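Local coordinates for protein transcriptional activator, putative (Pyrococcus furiosus, PDB 1RTW) that is of unknown function but belongs to the TENA/THI-4/PQQC family, whose members share an all-helical fold related to that of the heme oxygenases, at residues L23-M26 with T30-K33; E34-W39 with S147-F152; K130-A135 with I200-A205; W138-L143 with H155-E160. All coordinates share one frame; numbering follows the deposited sequence.

The four contacts run from the surface of the helical fold to its interior. Contact 1 is a surface turn between helices 21-28 and 33-60, held by weak backbone hydrogen bonds and a bridging water. Contact 2, buried, starts from that same helix 33-60 and meets the beginning of helix 150-157 through stacked aromatic rings; M26 and I31 of contact 1 pack on its Y149. Contact 3, also buried and nearest the chain centre, is again aromatic, and joins helix 118-142 to residues 200-205. Contact 4 is partly buried and uses the C-terminal part of helix 118-142 against the junction of helices 150-157 and 159-176, with a charged arginine against a serine instead of rings.

Contact 1. Residues L23-M26 with T30-K33; sequences LIEM and TIKK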
loop_
_atom_site.group_PDB
_atom_site.type_symbol
_atom_site.label_atom_id
_atom_site.label_comp_id
_atom_site.label_asym_id
_atom_site.label_seq_id
_atom_site.Cartn_x
_atom_site.Cartn_y
_atom_site.Cartn_z
ATOM N N LEU B 23 -30.063 10.118 -16.948
ATOM C CA LEU B 23 -31.061 9.107 -16.613
ATOM C C LEU B 23 -32.419 9.389 -17.244
ATOM O O LEU B 23 -33.137 8.460 -17.606
ATOM C CB LEU B 23 -31.189 8.959 -15.094
ATOM C CG LEU B 23 -29.885 8.652 -14.335
ATOM C CD1 LEU B 23 -30.175 8.460 -12.864
ATOM C CD2 LEU B 23 -29.199 7.415 -14.890
ATOM N N ILE B 24 -32.769 10.667 -17.373
ATOM C CA ILE B 24 -34.035 11.060 -17.987
ATOM C C ILE B 24 -34.017 10.653 -19.452
ATOM O O ILE B 24 -35.013 10.159 -19.986
ATOM C CB ILE B 24 -34.242 12.589 -17.942
ATOM C CG1 ILE B 24 -34.372 13.070 -16.501
ATOM C CG2 ILE B 24 -35.472 12.981 -18.754
ATOM C CD1 ILE B 24 -34.397 14.585 -16.373
ATOM N N GLU B 25 -32.872 10.851 -20.091
ATOM C CA GLU B 25 -32.736 10.529 -21.497
ATOM C C GLU B 25 -32.712 9.035 -21.743
ATOM O O GLU B 25 -33.219 8.566 -22.758
ATOM C CB GLU B 25 -31.516 11.228 -22.086
ATOM C CG GLU B 25 -31.623 12.742 -21.991
ATOM C CD GLU B 25 -30.498 13.479 -22.683
ATOM O OE1 GLU B 25 -29.550 12.844 -23.186
ATOM O OE2 GLU B 25 -30.577 14.719 -22.720
HETATM N N MSE B 26 -32.134 8.287 -20.807
HETATM C CA MSE B 26 -32.101 6.833 -20.913
HETATM C C MSE B 26 -33.545 6.327 -20.817
HETATM O O MSE B 26 -33.969 5.473 -21.602
HETATM C CB MSE B 26 -31.287 6.226 -19.764
HETATM C CG MSE B 26 -29.779 6.369 -19.880
HETATM SE SE MSE B 26 -28.956 5.142 -21.132
HETATM C CE MSE B 26 -29.949 3.560 -20.708
ATOM N N THR B 30 -34.345 9.434 -25.358
ATOM C CA THR B 30 -33.923 10.639 -26.056
ATOM C C THR B 30 -32.397 10.725 -26.064
ATOM O O THR B 30 -31.822 11.663 -26.615
ATOM C CB THR B 30 -34.468 11.904 -25.355
ATOM O OG1 THR B 30 -34.026 11.923 -23.994
ATOM C CG2 THR B 30 -35.986 11.927 -25.380
ATOM N N ILE B 31 -31.749 9.739 -25.450
ATOM C CA ILE B 31 -30.295 9.707 -25.356
ATOM C C ILE B 31 -29.606 9.523 -26.704
ATOM O O ILE B 31 -29.874 8.580 -27.446
ATOM C CB ILE B 31 -29.826 8.654 -24.302
ATOM C CG1 ILE B 31 -28.366 8.887 -23.903
ATOM C CG2 ILE B 31 -30.082 7.234 -24.804
ATOM C CD1 ILE B 31 -27.372 8.200 -24.787
ATOM N N LYS B 32 -28.738 10.473 -27.015
ATOM C CA LYS B 32 -27.983 10.476 -28.254
ATOM C C LYS B 32 -26.854 9.460 -28.191
ATOM O O LYS B 32 -26.204 9.290 -27.161
ATOM C CB LYS B 32 -27.412 11.872 -28.516
ATOM C CG LYS B 32 -28.452 12.979 -28.509
ATOM C CD LYS B 32 -28.471 13.733 -29.822
ATOM C CE LYS B 32 -27.299 14.689 -29.965
ATOM N NZ LYS B 32 -25.980 14.055 -30.234
ATOM N N LYS B 33 -26.598 8.820 -29.320
ATOM C CA LYS B 33 -25.560 7.807 -29.420
ATOM C C LYS B 33 -24.215 8.247 -28.833
ATOM O O LYS B 33 -23.611 7.523 -28.043
ATOM C CB LYS B 33 -25.387 7.416 -30.887
ATOM C CG LYS B 33 -24.486 6.230 -31.129
ATOM C CD LYS B 33 -24.358 5.953 -32.610
ATOM C CE LYS B 33 -23.545 4.701 -32.840
ATOM N NZ LYS B 33 -23.392 4.412 -34.290
HETATM O O HOH W 1 -28.301 12.324 -25.283
#
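The carbonyl oxygen of E25 draws in two successive amides, T30 N at 3.0 Å and I31 N at 3.3 Å, both through weak, bent hydrogen bonds. They close the short loop joining helix 21-28 to helix 33-60, which the chain enters with K32 as N-cap. Side chains pack at the same place. T30 OG1, lodged between its own backbone N and carbonyl carbon (chi1 57°), is turned onto the base of the E25 side chain and lies 3.2 Å from E25 CB. The next residue, I31, meets the same atom, its own CB 3.8 Å from E25 CB, while its CG2 grazes the selenium of selenomethionine M26 at 4.4 Å. Beyond CG the glutamate runs extended, carrying its carboxylate past I31 toward the start of the next helix, where OE1 also has a weak hydrogen bond with Y206 OH. A water links the two segments with two short bonds, donating to E25 OE1 at 2.5 Å and accepting from K32 N at 2.6 Å.

Contact 2. Residues E34-W39 with S147-F152; sequences ENFEKW and SPYQEF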
loop_
_atom_site.group_PDB
_atom_site.type_symbol
_atom_site.label_atom_id
_atom_site.label_comp_id
_atom_site.label_asym_id
_atom_site.label_seq_id
_atom_site.Cartn_x
_atom_site.Cartn_y
_atom_site.Cartn_z
ATOM N N GLU B 34 -23.779 9.447 -29.212
ATOM C CA GLU B 34 -22.508 10.026 -28.773
ATOM C C GLU B 34 -22.377 10.156 -27.264
ATOM O O GLU B 34 -21.290 9.986 -26.714
ATOM C CB GLU B 34 -22.302 11.411 -29.397
ATOM C CG GLU B 34 -22.235 11.434 -30.921
ATOM C CD GLU B 34 -23.550 11.054 -31.579
ATOM O OE1 GLU B 34 -24.572 11.725 -31.313
ATOM O OE2 GLU B 34 -23.559 10.072 -32.352
ATOM N N ASN B 35 -23.480 10.498 -26.607
ATOM C CA ASN B 35 -23.486 10.667 -25.163
ATOM C C ASN B 35 -23.340 9.328 -24.447
ATOM O O ASN B 35 -22.619 9.227 -23.456
ATOM C CB ASN B 35 -24.748 11.408 -24.725
ATOM C CG ASN B 35 -24.846 12.799 -25.341
ATOM O OD1 ASN B 35 -25.912 13.223 -25.780
ATOM N ND2 ASN B 35 -23.723 13.507 -25.388
ATOM N N PHE B 36 -23.996 8.296 -24.973
ATOM C CA PHE B 36 -23.899 6.971 -24.387
ATOM C C PHE B 36 -22.493 6.411 -24.581
ATOM O O PHE B 36 -21.945 5.773 -23.678
ATOM C CB PHE B 36 -24.917 6.001 -25.001
ATOM C CG PHE B 36 -24.794 4.606 -24.479
ATOM C CD1 PHE B 36 -25.345 4.262 -23.245
ATOM C CD2 PHE B 36 -24.055 3.652 -25.176
ATOM C CE1 PHE B 36 -25.152 2.998 -22.710
ATOM C CE2 PHE B 36 -23.855 2.380 -24.645
ATOM C CZ PHE B 36 -24.406 2.056 -23.407
ATOM N N GLU B 37 -21.916 6.638 -25.759
ATOM C CA GLU B 37 -20.577 6.139 -26.046
ATOM C C GLU B 37 -19.547 6.717 -25.087
ATOM O O GLU B 37 -18.705 5.988 -24.562
ATOM C CB GLU B 37 -20.178 6.429 -27.492
ATOM C CG GLU B 37 -18.750 6.006 -27.819
ATOM C CD GLU B 37 -18.434 5.981 -29.319
ATOM O OE1 GLU B 37 -19.348 5.723 -30.141
ATOM O OE2 GLU B 37 -17.253 6.188 -29.672
ATOM N N LYS B 38 -19.626 8.021 -24.852
ATOM C CA LYS B 38 -18.701 8.689 -23.950
ATOM C C LYS B 38 -18.855 8.136 -22.531
ATOM O O LYS B 38 -17.864 7.904 -21.841
ATOM C CB LYS B 38 -18.930 10.206 -23.979
ATOM C CG LYS B 38 -17.886 11.005 -23.219
ATOM C CD LYS B 38 -17.865 12.449 -23.670
ATOM C CE LYS B 38 -17.349 12.580 -25.096
ATOM N NZ LYS B 38 -15.938 12.099 -25.206
ATOM N N TRP B 39 -20.093 7.901 -22.105
ATOM C CA TRP B 39 -20.328 7.350 -20.779
ATOM C C TRP B 39 -19.744 5.945 -20.685
ATOM O O TRP B 39 -19.139 5.593 -19.682
ATOM C CB TRP B 39 -21.824 7.304 -20.434
ATOM C CG TRP B 39 -22.085 6.486 -19.186
ATOM C CD1 TRP B 39 -21.952 6.900 -17.891
ATOM C CD2 TRP B 39 -22.415 5.089 -19.127
ATOM N NE1 TRP B 39 -22.163 5.850 -17.033
ATOM C CE2 TRP B 39 -22.448 4.727 -17.763
ATOM C CE3 TRP B 39 -22.677 4.108 -20.095
ATOM C CZ2 TRP B 39 -22.731 3.415 -17.340
ATOM C CZ3 TRP B 39 -22.959 2.803 -19.672
ATOM C CH2 TRP B 39 -22.984 2.471 -18.307
ATOM N N SER B 147 -35.347 -0.036 -23.876
ATOM C CA SER B 147 -34.104 0.632 -24.247
ATOM C C SER B 147 -33.095 -0.246 -24.981
ATOM O O SER B 147 -33.089 -1.465 -24.823
ATOM C CB SER B 147 -33.438 1.201 -22.988
ATOM O OG SER B 147 -32.080 1.529 -23.223
ATOM N N PRO B 148 -32.247 0.377 -25.820
ATOM C CA PRO B 148 -31.213 -0.324 -26.582
ATOM C C PRO B 148 -30.095 -0.703 -25.611
ATOM O O PRO B 148 -29.157 -1.418 -25.963
ATOM C CB PRO B 148 -30.709 0.754 -27.549
ATOM C CG PRO B 148 -31.826 1.734 -27.636
ATOM C CD PRO B 148 -32.313 1.793 -26.227
ATOM N N TYR B 149 -30.184 -0.178 -24.393
ATOM C CA TYR B 149 -29.183 -0.433 -23.362
ATOM C C TYR B 149 -29.826 -1.129 -22.177
ATOM O O TYR B 149 -29.408 -0.947 -21.033
ATOM C CB TYR B 149 -28.560 0.888 -22.905
ATOM C CG TYR B 149 -28.263 1.817 -24.050
ATOM C CD1 TYR B 149 -27.311 1.483 -25.013
ATOM C CD2 TYR B 149 -28.961 3.013 -24.200
ATOM C CE1 TYR B 149 -27.065 2.313 -26.099
ATOM C CE2 TYR B 149 -28.719 3.853 -25.287
ATOM C CZ TYR B 149 -27.770 3.492 -26.229
ATOM O OH TYR B 149 -27.537 4.291 -27.318
ATOM N N GLN B 150 -30.827 -1.954 -22.469
ATOM C CA GLN B 150 -31.550 -2.690 -21.443
ATOM C C GLN B 150 -30.634 -3.549 -20.564
ATOM O O GLN B 150 -30.871 -3.682 -19.360
ATOM C CB GLN B 150 -32.629 -3.553 -22.097
ATOM C CG GLN B 150 -33.638 -4.119 -21.127
ATOM C CD GLN B 150 -34.426 -3.048 -20.423
ATOM O OE1 GLN B 150 -34.839 -2.060 -21.035
ATOM N NE2 GLN B 150 -34.654 -3.238 -19.130
ATOM N N GLU B 151 -29.576 -4.098 -21.157
ATOM C CA GLU B 151 -28.627 -4.942 -20.425
ATOM C C GLU B 151 -28.121 -4.236 -19.166
ATOM O O GLU B 151 -28.165 -4.802 -18.070
ATOM C CB GLU B 151 -27.431 -5.319 -21.309
ATOM C CG GLU B 151 -27.795 -5.860 -22.687
ATOM C CD GLU B 151 -27.476 -4.878 -23.806
ATOM O OE1 GLU B 151 -28.039 -3.756 -23.802
ATOM O OE2 GLU B 151 -26.657 -5.234 -24.687
ATOM N N PHE B 152 -27.658 -2.998 -19.336
ATOM C CA PHE B 152 -27.143 -2.185 -18.229
ATOM C C PHE B 152 -28.218 -1.810 -17.222
ATOM O O PHE B 152 -27.979 -1.845 -16.013
ATOM C CB PHE B 152 -26.491 -0.909 -18.759
ATOM C CG PHE B 152 -25.332 -1.168 -19.656
ATOM C CD1 PHE B 152 -24.048 -1.218 -19.145
ATOM C CD2 PHE B 152 -25.528 -1.407 -21.006
ATOM C CE1 PHE B 152 -22.974 -1.507 -19.964
ATOM C CE2 PHE B 152 -24.466 -1.695 -21.836
ATOM C CZ PHE B 152 -23.181 -1.748 -21.317
#
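F36 and Y149 stack almost squarely face to face: their centroids are 3.7 Å apart and the planes tilt by only 12°. Y149 CE1 sits over the centre of the F36 ring, and F36 CZ approaches Y149 CD1 to 3.4 Å. F36 CG lies opposite its backbone N, which extends the ring away from the helix and over Y149; the two side chains run in opposite directions. P148 CB covers the other face of Y149, which leaves the tyrosine sandwiched. These rings belong to a buried aromatic cluster that ties helix 33-60 to the start of helix 150-157, where Y149 is the N-cap residue. S147 OG accepts from Y149 N at 2.8 Å, an ST turn just before the helix. One turn further on, F152 offers its face to two edges: F36 at 71° between planes, and W39 in an offset edge-to-face pair at 84°. W39 CH2 comes within 3.9 Å of F152 CD1, and M82 and F83 of helix 66-89 lie against F152 as well.

Contact 3. Residues K130-A135 with I200-A205; sequences KAYYEA and IFWDIA
In the interior of the helical fold, where helix 118-142 faces residues 200-205, Y132 and A135 receive the indole of W202. The six-membered ring of W202 and the phenol ring are nearly parallel, 22° apart, but slid so far that they barely overlap, with centroids 5.3 Å from each other. Their closest atoms are Y132 CE2 and W202 CZ2, at 3.4 Å. One turn along the helix, A135 CB touches W202 CZ2 as well, at 3.8 Å, so a single indole corner meets both residues. Y132 attains this position with an unstaggered first torsion, chi1 -110°, which swings its ring toward the tryptophan although its CB does not point there. L23 of helix 21-28 packs against both A135 and W202, and the rings of W136 and W156 meet Y132 edge-to-face. A phosphate ion, probably from the crystallisation liquor, lies about 4 Å from the Y132 side chain, between nearest atoms. The contact between the segments is apolar, and the hydroxyl, the polar end of the Y132 side chain, is hydrogen-bonded to W39 NE1 of helix 33-60.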
loop_
_atom_site.group_PDB
_atom_site.type_symbol
_atom_site.label_atom_id
_atom_site.label_comp_id
_atom_site.label_asym_id
_atom_site.label_seq_id
_atom_site.Cartn_x
_atom_site.Cartn_y
_atom_site.Cartn_z
ATOM N N LYS B 130 -24.569 1.502 -3.923
ATOM C CA LYS B 130 -25.904 1.963 -3.580
ATOM C C LYS B 130 -26.345 3.084 -4.523
ATOM O O LYS B 130 -27.512 3.148 -4.927
ATOM C CB LYS B 130 -25.924 2.420 -2.121
ATOM C CG LYS B 130 -27.220 3.034 -1.651
ATOM C CD LYS B 130 -28.352 2.038 -1.626
ATOM C CE LYS B 130 -29.598 2.668 -1.043
ATOM N NZ LYS B 130 -30.762 1.758 -1.168
ATOM N N ALA B 131 -25.406 3.944 -4.905
ATOM C CA ALA B 131 -25.705 5.036 -5.821
ATOM C C ALA B 131 -26.180 4.503 -7.170
ATOM O O ALA B 131 -27.190 4.966 -7.706
ATOM C CB ALA B 131 -24.489 5.906 -6.019
ATOM N N TYR B 132 -25.462 3.518 -7.711
ATOM C CA TYR B 132 -25.821 2.957 -9.009
ATOM C C TYR B 132 -27.098 2.139 -8.968
ATOM O O TYR B 132 -27.863 2.117 -9.940
ATOM C CB TYR B 132 -24.666 2.142 -9.588
ATOM C CG TYR B 132 -24.031 2.804 -10.782
ATOM C CD1 TYR B 132 -23.594 2.053 -11.866
ATOM C CD2 TYR B 132 -23.903 4.193 -10.845
ATOM C CE1 TYR B 132 -23.044 2.672 -12.998
ATOM C CE2 TYR B 132 -23.360 4.819 -11.971
ATOM C CZ TYR B 132 -22.931 4.056 -13.043
ATOM O OH TYR B 132 -22.384 4.682 -14.150
ATOM N N TYR B 133 -27.338 1.491 -7.832
ATOM C CA TYR B 133 -28.543 0.693 -7.662
ATOM C C TYR B 133 -29.757 1.614 -7.758
ATOM O O TYR B 133 -30.696 1.331 -8.497
ATOM C CB TYR B 133 -28.521 -0.040 -6.319
ATOM C CG TYR B 133 -29.754 -0.878 -6.042
ATOM C CD1 TYR B 133 -30.258 -1.758 -6.996
ATOM C CD2 TYR B 133 -30.420 -0.778 -4.822
ATOM C CE1 TYR B 133 -31.401 -2.518 -6.743
ATOM C CE2 TYR B 133 -31.561 -1.530 -4.552
ATOM C CZ TYR B 133 -32.049 -2.399 -5.511
ATOM O OH TYR B 133 -33.171 -3.159 -5.228
ATOM N N GLU B 134 -29.700 2.742 -7.059
ATOM C CA GLU B 134 -30.796 3.708 -7.076
ATOM C C GLU B 134 -31.017 4.367 -8.439
ATOM O O GLU B 134 -32.152 4.438 -8.919
ATOM C CB GLU B 134 -30.576 4.782 -6.007
ATOM C CG GLU B 134 -30.688 4.267 -4.577
ATOM C CD GLU B 134 -32.041 3.651 -4.272
ATOM O OE1 GLU B 134 -33.066 4.184 -4.745
ATOM O OE2 GLU B 134 -32.083 2.631 -3.556
ATOM N N ALA B 135 -29.932 4.815 -9.072
ATOM C CA ALA B 135 -30.008 5.480 -10.375
ATOM C C ALA B 135 -30.616 4.603 -11.452
ATOM O O ALA B 135 -31.529 5.020 -12.161
ATOM C CB ALA B 135 -28.632 5.950 -10.804
ATOM N N ILE B 200 -21.148 13.953 -10.354
ATOM C CA ILE B 200 -20.336 14.548 -11.399
ATOM C C ILE B 200 -20.067 13.611 -12.572
ATOM O O ILE B 200 -19.992 14.050 -13.721
ATOM C CB ILE B 200 -18.990 15.035 -10.791
ATOM C CG1 ILE B 200 -19.243 16.250 -9.896
ATOM C CG2 ILE B 200 -17.979 15.378 -11.877
ATOM C CD1 ILE B 200 -18.034 16.650 -9.069
ATOM N N PHE B 201 -19.939 12.321 -12.287
ATOM C CA PHE B 201 -19.651 11.362 -13.339
ATOM C C PHE B 201 -20.668 11.382 -14.475
ATOM O O PHE B 201 -20.295 11.245 -15.644
ATOM C CB PHE B 201 -19.533 9.954 -12.759
ATOM C CG PHE B 201 -18.668 9.045 -13.566
ATOM C CD1 PHE B 201 -19.199 8.322 -14.634
ATOM C CD2 PHE B 201 -17.315 8.897 -13.250
ATOM C CE1 PHE B 201 -18.392 7.462 -15.377
ATOM C CE2 PHE B 201 -16.494 8.042 -13.980
ATOM C CZ PHE B 201 -17.032 7.320 -15.048
ATOM N N TRP B 202 -21.944 11.567 -14.139
ATOM C CA TRP B 202 -22.990 11.587 -15.157
ATOM C C TRP B 202 -22.763 12.678 -16.204
ATOM O O TRP B 202 -23.099 12.490 -17.369
ATOM C CB TRP B 202 -24.368 11.742 -14.521
ATOM C CG TRP B 202 -24.761 10.604 -13.619
ATOM C CD1 TRP B 202 -24.859 10.636 -12.257
ATOM C CD2 TRP B 202 -25.077 9.257 -14.012
ATOM N NE1 TRP B 202 -25.207 9.396 -11.778
ATOM C CE2 TRP B 202 -25.352 8.537 -12.828
ATOM C CE3 TRP B 202 -25.146 8.596 -15.238
ATOM C CZ2 TRP B 202 -25.693 7.179 -12.845
ATOM C CZ3 TRP B 202 -25.482 7.244 -15.251
ATOM C CH2 TRP B 202 -25.753 6.552 -14.061
ATOM N N ASP B 203 -22.158 13.794 -15.797
ATOM C CA ASP B 203 -21.883 14.903 -16.720
ATOM C C ASP B 203 -20.882 14.556 -17.825
ATOM O O ASP B 203 -20.898 15.169 -18.894
ATOM C CB ASP B 203 -21.367 16.134 -15.962
ATOM C CG ASP B 203 -22.412 16.746 -15.050
ATOM O OD1 ASP B 203 -22.044 17.205 -13.943
ATOM O OD2 ASP B 203 -23.599 16.775 -15.442
ATOM N N ILE B 204 -20.016 13.582 -17.563
ATOM C CA ILE B 204 -18.998 13.160 -18.520
ATOM C C ILE B 204 -19.561 12.859 -19.905
ATOM O O ILE B 204 -18.936 13.179 -20.909
ATOM C CB ILE B 204 -18.216 11.932 -17.993
ATOM C CG1 ILE B 204 -17.343 12.337 -16.803
ATOM C CG2 ILE B 204 -17.355 11.341 -19.085
ATOM C CD1 ILE B 204 -16.678 11.163 -16.097
ATOM N N ALA B 205 -20.744 12.259 -19.958
ATOM C CA ALA B 205 -21.366 11.929 -21.232
ATOM C C ALA B 205 -21.550 13.152 -22.144
ATOM O O ALA B 205 -21.463 13.044 -23.371
ATOM C CB ALA B 205 -22.692 11.261 -20.988
#

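Contact 4. Residues W138-L143 with H155-E160; sequences WVRENL and HWSSQE
S157 is the residue that R140 meets. Two positions earlier, the carbonyl oxygen of H155 accepts a hydrogen bond from S158 OG at 3.0 Å, three residues on. W156 turns its indole inward, where NE1 is bonded to E79 of helix 66-89. At S157 the segments touch. Its CB lies 3.8 Å over one face of the R140 guanidinium, offset toward the rim, and its OG packs 3.6 Å from R140 CD while bonding to I153 O a turn back. R140 CG points opposite its own N (chi1 -179°), carrying the arginine across, and the chain bends at chi3, 57°, which folds the guanidinium over the serine. R140 NH1 comes to 2.8 Å of S157 O, but the angle is too poor for a hydrogen bond, so any attraction is probably a looser electrostatic one. At the guanidinium edge, in plane, lies E141 OE2, a long ion pair with R140 NH2 at 3.8 Å. S158 leaves the helical conformation and turns its OG to F161 N, capping the next helix. It is an N-cap serine at the junction where helix 150-157 ends and helix 159-176 begins, against which R140 of helix 118-142 packs.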
loop_
_atom_site.group_PDB
_atom_site.type_symbol
_atom_site.label_atom_id
_atom_site.label_comp_id
_atom_site.label_asym_id
_atom_site.label_seq_id
_atom_site.Cartn_x
_atom_site.Cartn_y
_atom_site.Cartn_z
ATOM N N TRP B 138 -34.202 3.856 -10.816
ATOM C CA TRP B 138 -35.028 4.968 -11.254
ATOM C C TRP B 138 -35.298 4.817 -12.744
ATOM O O TRP B 138 -36.424 4.998 -13.203
ATOM C CB TRP B 138 -34.330 6.305 -11.008
ATOM C CG TRP B 138 -35.214 7.493 -11.323
ATOM C CD1 TRP B 138 -36.009 8.172 -10.450
ATOM C CD2 TRP B 138 -35.422 8.100 -12.607
ATOM N NE1 TRP B 138 -36.706 9.158 -11.106
ATOM C CE2 TRP B 138 -36.366 9.135 -12.428
ATOM C CE3 TRP B 138 -34.909 7.864 -13.887
ATOM C CZ2 TRP B 138 -36.803 9.943 -13.489
ATOM C CZ3 TRP B 138 -35.346 8.667 -14.942
ATOM C CH2 TRP B 138 -36.288 9.693 -14.732
ATOM N N VAL B 139 -34.250 4.498 -13.496
ATOM C CA VAL B 139 -34.374 4.319 -14.931
ATOM C C VAL B 139 -35.349 3.196 -15.286
ATOM O O VAL B 139 -36.203 3.372 -16.151
ATOM C CB VAL B 139 -33.003 4.069 -15.585
ATOM C CG1 VAL B 139 -33.174 3.693 -17.040
ATOM C CG2 VAL B 139 -32.147 5.320 -15.485
ATOM N N ARG B 140 -35.249 2.059 -14.603
ATOM C CA ARG B 140 -36.142 0.936 -14.879
ATOM C C ARG B 140 -37.598 1.308 -14.602
ATOM O O ARG B 140 -38.507 0.872 -15.313
ATOM C CB ARG B 140 -35.771 -0.284 -14.029
ATOM C CG ARG B 140 -36.662 -1.500 -14.294
ATOM C CD ARG B 140 -36.436 -2.613 -13.277
ATOM N NE ARG B 140 -36.655 -2.158 -11.903
ATOM C CZ ARG B 140 -36.257 -2.817 -10.818
ATOM N NH1 ARG B 140 -35.615 -3.974 -10.934
ATOM N NH2 ARG B 140 -36.492 -2.318 -9.611
ATOM N N GLU B 141 -37.791 2.161 -13.603
ATOM C CA GLU B 141 -39.110 2.598 -13.181
ATOM C C GLU B 141 -39.701 3.774 -13.946
ATOM O O GLU B 141 -40.853 4.134 -13.726
ATOM C CB GLU B 141 -39.091 2.895 -11.686
ATOM C CG GLU B 141 -38.810 1.650 -10.850
ATOM C CD GLU B 141 -38.454 1.947 -9.401
ATOM O OE1 GLU B 141 -38.390 3.134 -9.008
ATOM O OE2 GLU B 141 -38.226 0.978 -8.645
ATOM N N ASN B 142 -38.919 4.388 -14.825
ATOM C CA ASN B 142 -39.425 5.507 -15.607
ATOM C C ASN B 142 -39.220 5.268 -17.096
ATOM O O ASN B 142 -39.395 6.170 -17.917
ATOM C CB ASN B 142 -38.789 6.827 -15.155
ATOM C CG ASN B 142 -39.397 7.349 -13.859
ATOM O OD1 ASN B 142 -40.394 8.076 -13.874
ATOM N ND2 ASN B 142 -38.808 6.965 -12.731
ATOM N N LEU B 143 -38.913 4.020 -17.427
ATOM C CA LEU B 143 -38.679 3.591 -18.799
ATOM C C LEU B 143 -39.994 3.562 -19.586
ATOM O O LEU B 143 -40.872 2.738 -19.304
ATOM C CB LEU B 143 -38.046 2.194 -18.783
ATOM C CG LEU B 143 -37.284 1.679 -20.000
ATOM C CD1 LEU B 143 -36.098 2.582 -20.293
ATOM C CD2 LEU B 143 -36.811 0.260 -19.730
ATOM N N HIS B 155 -28.999 -5.060 -15.206
ATOM C CA HIS B 155 -27.950 -5.484 -14.292
ATOM C C HIS B 155 -27.886 -4.677 -12.993
ATOM O O HIS B 155 -27.907 -5.254 -11.910
ATOM C CB HIS B 155 -26.573 -5.492 -14.971
ATOM C CG HIS B 155 -25.452 -5.809 -14.025
ATOM N ND1 HIS B 155 -24.541 -4.860 -13.614
ATOM C CD2 HIS B 155 -25.172 -6.929 -13.327
ATOM C CE1 HIS B 155 -23.755 -5.385 -12.693
ATOM N NE2 HIS B 155 -24.113 -6.636 -12.496
ATOM N N TRP B 156 -27.867 -3.352 -13.097
ATOM C CA TRP B 156 -27.778 -2.527 -11.900
ATOM C C TRP B 156 -29.066 -2.339 -11.102
ATOM O O TRP B 156 -29.025 -1.898 -9.947
ATOM C CB TRP B 156 -27.127 -1.188 -12.221
ATOM C CG TRP B 156 -25.661 -1.320 -12.430
ATOM C CD1 TRP B 156 -24.757 -1.885 -11.573
ATOM C CD2 TRP B 156 -24.915 -0.868 -13.552
ATOM N NE1 TRP B 156 -23.492 -1.811 -12.096
ATOM C CE2 TRP B 156 -23.562 -1.192 -13.325
ATOM C CE3 TRP B 156 -25.255 -0.222 -14.747
ATOM C CZ2 TRP B 156 -22.549 -0.883 -14.226
ATOM C CZ3 TRP B 156 -24.257 0.086 -15.644
ATOM C CH2 TRP B 156 -22.916 -0.249 -15.384
ATOM N N SER B 157 -30.197 -2.682 -11.713
ATOM C CA SER B 157 -31.493 -2.566 -11.049
ATOM C C SER B 157 -32.039 -3.936 -10.641
ATOM O O SER B 157 -33.046 -4.020 -9.936
ATOM C CB SER B 157 -32.503 -1.864 -11.964
ATOM O OG SER B 157 -32.828 -2.669 -13.087
ATOM N N SER B 158 -31.359 -5.001 -11.061
ATOM C CA SER B 158 -31.795 -6.366 -10.754
ATOM C C SER B 158 -31.874 -6.683 -9.262
ATOM O O SER B 158 -31.235 -6.032 -8.436
ATOM C CB SER B 158 -30.883 -7.391 -11.438
ATOM O OG SER B 158 -29.610 -7.460 -10.813
ATOM N N GLN B 159 -32.665 -7.702 -8.938
ATOM C CA GLN B 159 -32.840 -8.152 -7.560
ATOM C C GLN B 159 -31.498 -8.657 -7.039
ATOM O O GLN B 159 -31.162 -8.463 -5.875
ATOM C CB GLN B 159 -33.882 -9.277 -7.497
ATOM C CG GLN B 159 -34.236 -9.762 -6.087
ATOM C CD GLN B 159 -34.998 -8.732 -5.264
ATOM O OE1 GLN B 159 -35.328 -7.644 -5.744
ATOM N NE2 GLN B 159 -35.287 -9.078 -4.015
ATOM N N GLU B 160 -30.729 -9.278 -7.926
ATOM C CA GLU B 160 -29.421 -9.816 -7.585
ATOM C C GLU B 160 -28.477 -8.713 -7.118
ATOM O O GLU B 160 -27.811 -8.858 -6.095
ATOM C CB GLU B 160 -28.828 -10.541 -8.792
ATOM C CG GLU B 160 -27.537 -11.281 -8.499
ATOM C CD GLU B 160 -27.043 -12.091 -9.682
ATOM O OE1 GLU B 160 -27.026 -11.561 -10.815
ATOM O OE2 GLU B 160 -26.661 -13.263 -9.473
#